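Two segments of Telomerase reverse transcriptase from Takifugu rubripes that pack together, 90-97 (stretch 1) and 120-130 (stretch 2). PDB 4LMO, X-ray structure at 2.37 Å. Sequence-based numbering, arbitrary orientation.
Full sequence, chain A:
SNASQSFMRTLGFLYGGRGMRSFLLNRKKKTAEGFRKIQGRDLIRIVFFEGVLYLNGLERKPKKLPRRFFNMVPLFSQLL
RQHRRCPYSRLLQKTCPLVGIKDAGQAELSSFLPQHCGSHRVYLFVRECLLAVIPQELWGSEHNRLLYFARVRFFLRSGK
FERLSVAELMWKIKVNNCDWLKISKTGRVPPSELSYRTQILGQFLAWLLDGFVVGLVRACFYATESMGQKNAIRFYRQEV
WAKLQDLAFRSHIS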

ATOM      1  N   ARG A  90       9.954  12.538  -0.332  1.00 43.41           N
ATOM      2  CA  ARG A  90       9.412  13.882  -0.554  1.00 44.79           C
ATOM      3  C   ARG A  90       7.956  13.993  -0.096  1.00 43.34           C
ATOM      4  O   ARG A  90       7.590  14.949   0.590  1.00 43.43           O
ATOM      5  CB  ARG A  90       9.512  14.289  -2.027  1.00 47.55           C
ATOM      6  CG  ARG A  90      10.872  14.799  -2.474  1.00 50.84           C
ATOM      7  CD  ARG A  90      10.699  15.835  -3.576  1.00 53.90           C
ATOM      8  NE  ARG A  90      11.824  15.860  -4.512  1.00 57.12           N
ATOM      9  CZ  ARG A  90      11.811  15.309  -5.724  1.00 58.16           C
ATOM     10  NH1 ARG A  90      10.730  14.682  -6.171  1.00 57.89           N
ATOM     11  NH2 ARG A  90      12.886  15.390  -6.499  1.00 59.79           N
ATOM     12  N   LEU A  91       7.137  13.011  -0.472  1.00 41.56           N
ATOM     13  CA  LEU A  91       5.717  13.006  -0.115  1.00 40.53           C
ATOM     14  C   LEU A  91       5.474  12.850   1.388  1.00 39.38           C
ATOM     15  O   LEU A  91       4.527  13.420   1.922  1.00 38.83           O
ATOM     16  CB  LEU A  91       4.952  11.944  -0.914  1.00 39.77           C
ATOM     17  CG  LEU A  91       4.802  12.202  -2.419  1.00 39.95           C
ATOM     18  CD1 LEU A  91       4.254  10.971  -3.123  1.00 39.29           C
ATOM     19  CD2 LEU A  91       3.924  13.416  -2.704  1.00 39.87           C
ATOM     20  N   LEU A  92       6.329  12.085   2.063  1.00 38.56           N
ATOM     21  CA  LEU A  92       6.317  12.022   3.523  1.00 38.33           C
ATOM     22  C   LEU A  92       6.782  13.353   4.124  1.00 39.46           C
ATOM     23  O   LEU A  92       6.249  13.802   5.141  1.00 39.22           O
ATOM     24  CB  LEU A  92       7.200  10.877   4.031  1.00 37.36           C
ATOM     25  CG  LEU A  92       6.680   9.436   3.946  1.00 36.75           C
ATOM     26  CD1 LEU A  92       7.827   8.443   4.058  1.00 36.71           C
ATOM     27  CD2 LEU A  92       5.615   9.150   4.997  1.00 35.74           C
ATOM     28  N   GLN A  93       7.771  13.974   3.482  1.00 40.49           N
ATOM     29  CA  GLN A  93       8.336  15.241   3.947  1.00 42.17           C
ATOM     30  C   GLN A  93       7.413  16.430   3.718  1.00 43.12           C
ATOM     31  O   GLN A  93       7.559  17.467   4.366  1.00 44.59           O
ATOM     32  CB  GLN A  93       9.699  15.502   3.299  1.00 43.02           C
ATOM     33  CG  GLN A  93      10.860  14.805   3.996  1.00 43.87           C
ATOM     34  CD  GLN A  93      11.016  15.225   5.448  1.00 43.67           C
ATOM     35  OE1 GLN A  93      10.893  14.407   6.356  1.00 43.29           O
ATOM     36  NE2 GLN A  93      11.275  16.508   5.672  1.00 44.93           N
ATOM     37  N   LYS A  94       6.469  16.285   2.793  1.00 42.80           N
ATOM     38  CA  LYS A  94       5.509  17.348   2.520  1.00 43.23           C
ATOM     39  C   LYS A  94       4.113  17.026   3.073  1.00 42.11           C
ATOM     40  O   LYS A  94       3.140  17.720   2.764  1.00 42.47           O
ATOM     41  CB  LYS A  94       5.481  17.691   1.021  1.00 44.47           C
ATOM     42  CG  LYS A  94       4.747  16.690   0.137  1.00 45.38           C
ATOM     43  CD  LYS A  94       5.370  16.580  -1.251  1.00 47.00           C
ATOM     44  CE  LYS A  94       5.183  17.835  -2.094  1.00 48.62           C
ATOM     45  NZ  LYS A  94       5.486  17.569  -3.528  1.00 49.58           N
ATOM     46  N   THR A  95       4.027  15.980   3.896  1.00 40.47           N
ATOM     47  CA  THR A  95       2.786  15.651   4.611  1.00 39.53           C
ATOM     48  C   THR A  95       2.992  15.535   6.121  1.00 39.59           C
ATOM     49  O   THR A  95       2.240  16.127   6.890  1.00 39.79           O
ATOM     50  CB  THR A  95       2.080  14.384   4.067  1.00 38.09           C
ATOM     51  OG1 THR A  95       2.997  13.284   4.035  1.00 36.39           O
ATOM     52  CG2 THR A  95       1.522  14.628   2.664  1.00 38.09           C
ATOM     53  N   CYS A  96       4.002  14.779   6.546  1.00 39.89           N
ATOM     54  CA  CYS A  96       4.329  14.679   7.968  1.00 40.98           C
ATOM     55  C   CYS A  96       5.843  14.617   8.185  1.00 41.92           C
ATOM     56  O   CYS A  96       6.393  13.552   8.470  1.00 41.81           O
ATOM     57  CB  CYS A  96       3.626  13.479   8.604  1.00 41.07           C
ATOM     58  SG  CYS A  96       3.565  13.550  10.406  1.00 41.83           S
ATOM     59  N   PRO A  97       6.517  15.776   8.062  1.00 43.04           N
ATOM     60  CA  PRO A  97       7.975  15.842   7.978  1.00 43.60           C
ATOM     61  C   PRO A  97       8.688  15.541   9.290  1.00 44.22           C
ATOM     62  O   PRO A  97       8.095  15.639  10.364  1.00 44.18           O
ATOM     63  CB  PRO A  97       8.238  17.290   7.557  1.00 44.58           C
ATOM     64  CG  PRO A  97       7.074  18.050   8.089  1.00 44.70           C
ATOM     65  CD  PRO A  97       5.900  17.115   8.049  1.00 43.46           C
ATOM     66  N   HIS A 120      -5.139  11.723   9.921  1.00 30.74           N
ATOM     67  CA  HIS A 120      -5.470  12.612   8.808  1.00 30.30           C
ATOM     68  C   HIS A 120      -4.263  12.961   7.978  1.00 30.14           C
ATOM     69  O   HIS A 120      -4.375  13.166   6.767  1.00 30.35           O
ATOM     70  CB  HIS A 120      -6.156  13.878   9.323  1.00 30.73           C
ATOM     71  CG  HIS A 120      -5.396  14.585  10.420  1.00 30.53           C
ATOM     72  ND1 HIS A 120      -4.822  15.787  10.244  1.00 31.14           N
ATOM     73  CD2 HIS A 120      -5.128  14.210  11.735  1.00 30.69           C
ATOM     74  CE1 HIS A 120      -4.218  16.166  11.386  1.00 31.07           C
ATOM     75  NE2 HIS A 120      -4.404  15.201  12.297  1.00 30.91           N
ATOM     76  N   ARG A 121      -3.103  13.033   8.629  1.00 29.99           N
ATOM     77  CA  ARG A 121      -1.817  13.239   7.956  1.00 29.82           C
ATOM     78  C   ARG A 121      -1.379  11.982   7.215  1.00 29.06           C
ATOM     79  O   ARG A 121      -0.862  12.055   6.101  1.00 28.86           O
ATOM     80  CB  ARG A 121      -0.742  13.630   8.973  1.00 29.90           C
ATOM     81  CG  ARG A 121      -0.920  15.019   9.549  1.00 30.33           C
ATOM     82  CD  ARG A 121      -0.390  16.043   8.573  1.00 30.67           C
ATOM     83  NE  ARG A 121      -1.199  17.251   8.559  1.00 30.92           N
ATOM     84  CZ  ARG A 121      -1.004  18.273   7.734  1.00 31.30           C
ATOM     85  NH1 ARG A 121      -0.017  18.242   6.843  1.00 30.89           N
ATOM     86  NH2 ARG A 121      -1.804  19.330   7.804  1.00 31.65           N
ATOM     87  N   VAL A 122      -1.582  10.830   7.849  1.00 28.54           N
ATOM     88  CA  VAL A 122      -1.299   9.538   7.233  1.00 28.31           C
ATOM     89  C   VAL A 122      -2.198   9.344   6.010  1.00 28.57           C
ATOM     90  O   VAL A 122      -1.782   8.744   5.012  1.00 28.88           O
ATOM     91  CB  VAL A 122      -1.453   8.379   8.243  1.00 27.65           C
ATOM     92  CG1 VAL A 122      -1.328   7.026   7.555  1.00 27.28           C
ATOM     93  CG2 VAL A 122      -0.416   8.508   9.350  1.00 27.38           C
ATOM     94  N   TYR A 123      -3.417   9.876   6.079  1.00 28.73           N
ATOM     95  CA  TYR A 123      -4.294   9.901   4.912  1.00 28.79           C
ATOM     96  C   TYR A 123      -3.718  10.740   3.765  1.00 28.90           C
ATOM     97  O   TYR A 123      -3.700  10.288   2.621  1.00 29.05           O
ATOM     98  CB  TYR A 123      -5.709  10.375   5.265  1.00 29.07           C
ATOM     99  CG  TYR A 123      -6.543  10.663   4.038  1.00 29.30           C
ATOM    100  CD1 TYR A 123      -7.041   9.623   3.251  1.00 29.34           C
ATOM    101  CD2 TYR A 123      -6.806  11.975   3.644  1.00 29.93           C
ATOM    102  CE1 TYR A 123      -7.791   9.881   2.113  1.00 29.68           C
ATOM    103  CE2 TYR A 123      -7.552  12.244   2.506  1.00 30.53           C
ATOM    104  CZ  TYR A 123      -8.041  11.194   1.745  1.00 30.37           C
ATOM    105  OH  TYR A 123      -8.784  11.459   0.618  1.00 30.82           O
ATOM    106  N   LEU A 124      -3.265  11.957   4.066  1.00 28.59           N
ATOM    107  CA  LEU A 124      -2.752  12.857   3.031  1.00 28.48           C
ATOM    108  C   LEU A 124      -1.577  12.237   2.273  1.00 28.09           C
ATOM    109  O   LEU A 124      -1.535  12.280   1.042  1.00 28.32           O
ATOM    110  CB  LEU A 124      -2.371  14.221   3.620  1.00 28.80           C
ATOM    111  CG  LEU A 124      -3.502  15.094   4.175  1.00 29.09           C
ATOM    112  CD1 LEU A 124      -2.932  16.257   4.978  1.00 29.38           C
ATOM    113  CD2 LEU A 124      -4.427  15.594   3.072  1.00 29.05           C
ATOM    114  N   PHE A 125      -0.638  11.652   3.014  1.00 27.69           N
ATOM    115  CA  PHE A 125       0.476  10.910   2.424  1.00 27.65           C
ATOM    116  C   PHE A 125      -0.006   9.766   1.531  1.00 27.39           C
ATOM    117  O   PHE A 125       0.408   9.655   0.378  1.00 27.31           O
ATOM    118  CB  PHE A 125       1.413  10.366   3.507  1.00 26.95           C
ATOM    119  CG  PHE A 125       2.341   9.286   3.019  1.00 26.62           C
ATOM    120  CD1 PHE A 125       3.374   9.582   2.129  1.00 26.81           C
ATOM    121  CD2 PHE A 125       2.178   7.968   3.438  1.00 25.72           C
ATOM    122  CE1 PHE A 125       4.222   8.585   1.673  1.00 26.85           C
ATOM    123  CE2 PHE A 125       3.026   6.970   2.988  1.00 25.54           C
ATOM    124  CZ  PHE A 125       4.052   7.280   2.108  1.00 26.22           C
ATOM    125  N   VAL A 126      -0.877   8.921   2.075  1.00 27.61           N
ATOM    126  CA  VAL A 126      -1.426   7.783   1.339  1.00 28.00           C
ATOM    127  C   VAL A 126      -2.243   8.242   0.127  1.00 28.95           C
ATOM    128  O   VAL A 126      -2.219   7.598  -0.926  1.00 29.02           O
ATOM    129  CB  VAL A 126      -2.233   6.853   2.279  1.00 27.49           C
ATOM    130  CG1 VAL A 126      -3.421   6.215   1.571  1.00 27.62           C
ATOM    131  CG2 VAL A 126      -1.319   5.794   2.879  1.00 26.75           C
ATOM    132  N   ARG A 127      -2.940   9.368   0.282  1.00 29.99           N
ATOM    133  CA  ARG A 127      -3.733   9.959  -0.795  1.00 31.08           C
ATOM    134  C   ARG A 127      -2.851  10.418  -1.950  1.00 31.72           C
ATOM    135  O   ARG A 127      -3.171  10.169  -3.114  1.00 32.12           O
ATOM    136  CB  ARG A 127      -4.558  11.138  -0.276  1.00 31.64           C
ATOM    137  CG  ARG A 127      -5.655  11.595  -1.225  1.00 32.50           C
ATOM    138  CD  ARG A 127      -6.129  12.999  -0.897  1.00 33.45           C
ATOM    139  NE  ARG A 127      -5.150  14.011  -1.294  1.00 34.98           N
ATOM    140  CZ  ARG A 127      -5.202  15.292  -0.937  1.00 35.71           C
ATOM    141  NH1 ARG A 127      -6.185  15.741  -0.165  1.00 36.03           N
ATOM    142  NH2 ARG A 127      -4.264  16.130  -1.354  1.00 35.98           N
ATOM    143  N   GLU A 128      -1.747  11.090  -1.619  1.00 32.34           N
ATOM    144  CA  GLU A 128      -0.796  11.570  -2.624  1.00 33.35           C
ATOM    145  C   GLU A 128      -0.102  10.416  -3.341  1.00 33.02           C
ATOM    146  O   GLU A 128       0.199  10.511  -4.533  1.00 34.13           O
ATOM    147  CB  GLU A 128       0.245  12.511  -2.003  1.00 34.61           C
ATOM    148  CG  GLU A 128      -0.301  13.852  -1.521  1.00 35.41           C
ATOM    149  CD  GLU A 128      -1.115  14.586  -2.573  1.00 36.44           C
ATOM    150  OE1 GLU A 128      -0.689  14.644  -3.745  1.00 37.62           O
ATOM    151  OE2 GLU A 128      -2.189  15.113  -2.225  1.00 36.87           O
ATOM    152  N   CYS A 129       0.151   9.335  -2.605  1.00 31.94           N
ATOM    153  CA  CYS A 129       0.714   8.118  -3.178  1.00 31.35           C
ATOM    154  C   CYS A 129      -0.231   7.484  -4.199  1.00 31.06           C
ATOM    155  O   CYS A 129       0.206   7.064  -5.270  1.00 31.08           O
ATOM    156  CB  CYS A 129       1.063   7.115  -2.079  1.00 31.18           C
ATOM    157  SG  CYS A 129       2.482   7.594  -1.070  1.00 32.07           S
ATOM    158  N   LEU A 130      -1.522   7.426  -3.866  1.00 30.41           N
ATOM    159  CA  LEU A 130      -2.538   6.892  -4.778  1.00 30.65           C
ATOM    160  C   LEU A 130      -2.614   7.687  -6.082  1.00 31.69           C
ATOM    161  O   LEU A 130      -2.761   7.107  -7.159  1.00 32.31           O
ATOM    162  CB  LEU A 130      -3.915   6.843  -4.105  1.00 30.22           C
ATOM    163  CG  LEU A 130      -4.139   5.790  -3.015  1.00 29.53           C
ATOM    164  CD1 LEU A 130      -5.301   6.186  -2.120  1.00 29.55           C
ATOM    165  CD2 LEU A 130      -4.355   4.403  -3.607  1.00 29.29           C
TER

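What anchors the middle of this contact? The Phe 125 ring does: its CA-to-CB bond points toward stretch 1, and chi1 in the t well sets the ring against Leu 91 and Leu 92. Leu 92 CD2 sits 3.5 Å from the centroid of the Phe 125 ring, almost on its normal, a CH-pi contact over the face. The CA-to-CB bond of Leu 92 points sideways, but its m,t rotamer brings the branched end onto the ring.

How does Leu 91 fill its place? It also adopts m,t, and its CA-to-CB bond points toward stretch 2. Its CD2 lies 3.9 Å from Glu 128 CB, and its CD1 lies 4.3 Å from Cys 129 SG. Glu 128 thus offers its aliphatic base, while its carboxylate turns away to a salt bridge with Arg 127, NH2 to OE2 at 2.5 Å.

Why does a polar threonine suit a buried site? Its chi1 of 53° (p) lets Thr 95 OG1 donate to Leu 91 O at 2.6 Å, satisfying the hydroxyl just beyond the helix. The methyl is then free to pack, with Thr 95 CG2 4.0 Å from Leu 124 CB.

What polar link crosses between the stretches? Arg 121 NH1 donates a hydrogen bond to Thr 95 O at 3.1 Å, nearly straight at 164°. The CA-to-CB bond of Arg 121 points toward stretch 1, and with chi1 and chi2 both m the long chain brings the guanidinium edge to the carbonyl, Thr 95 O lying near the guanidinium plane.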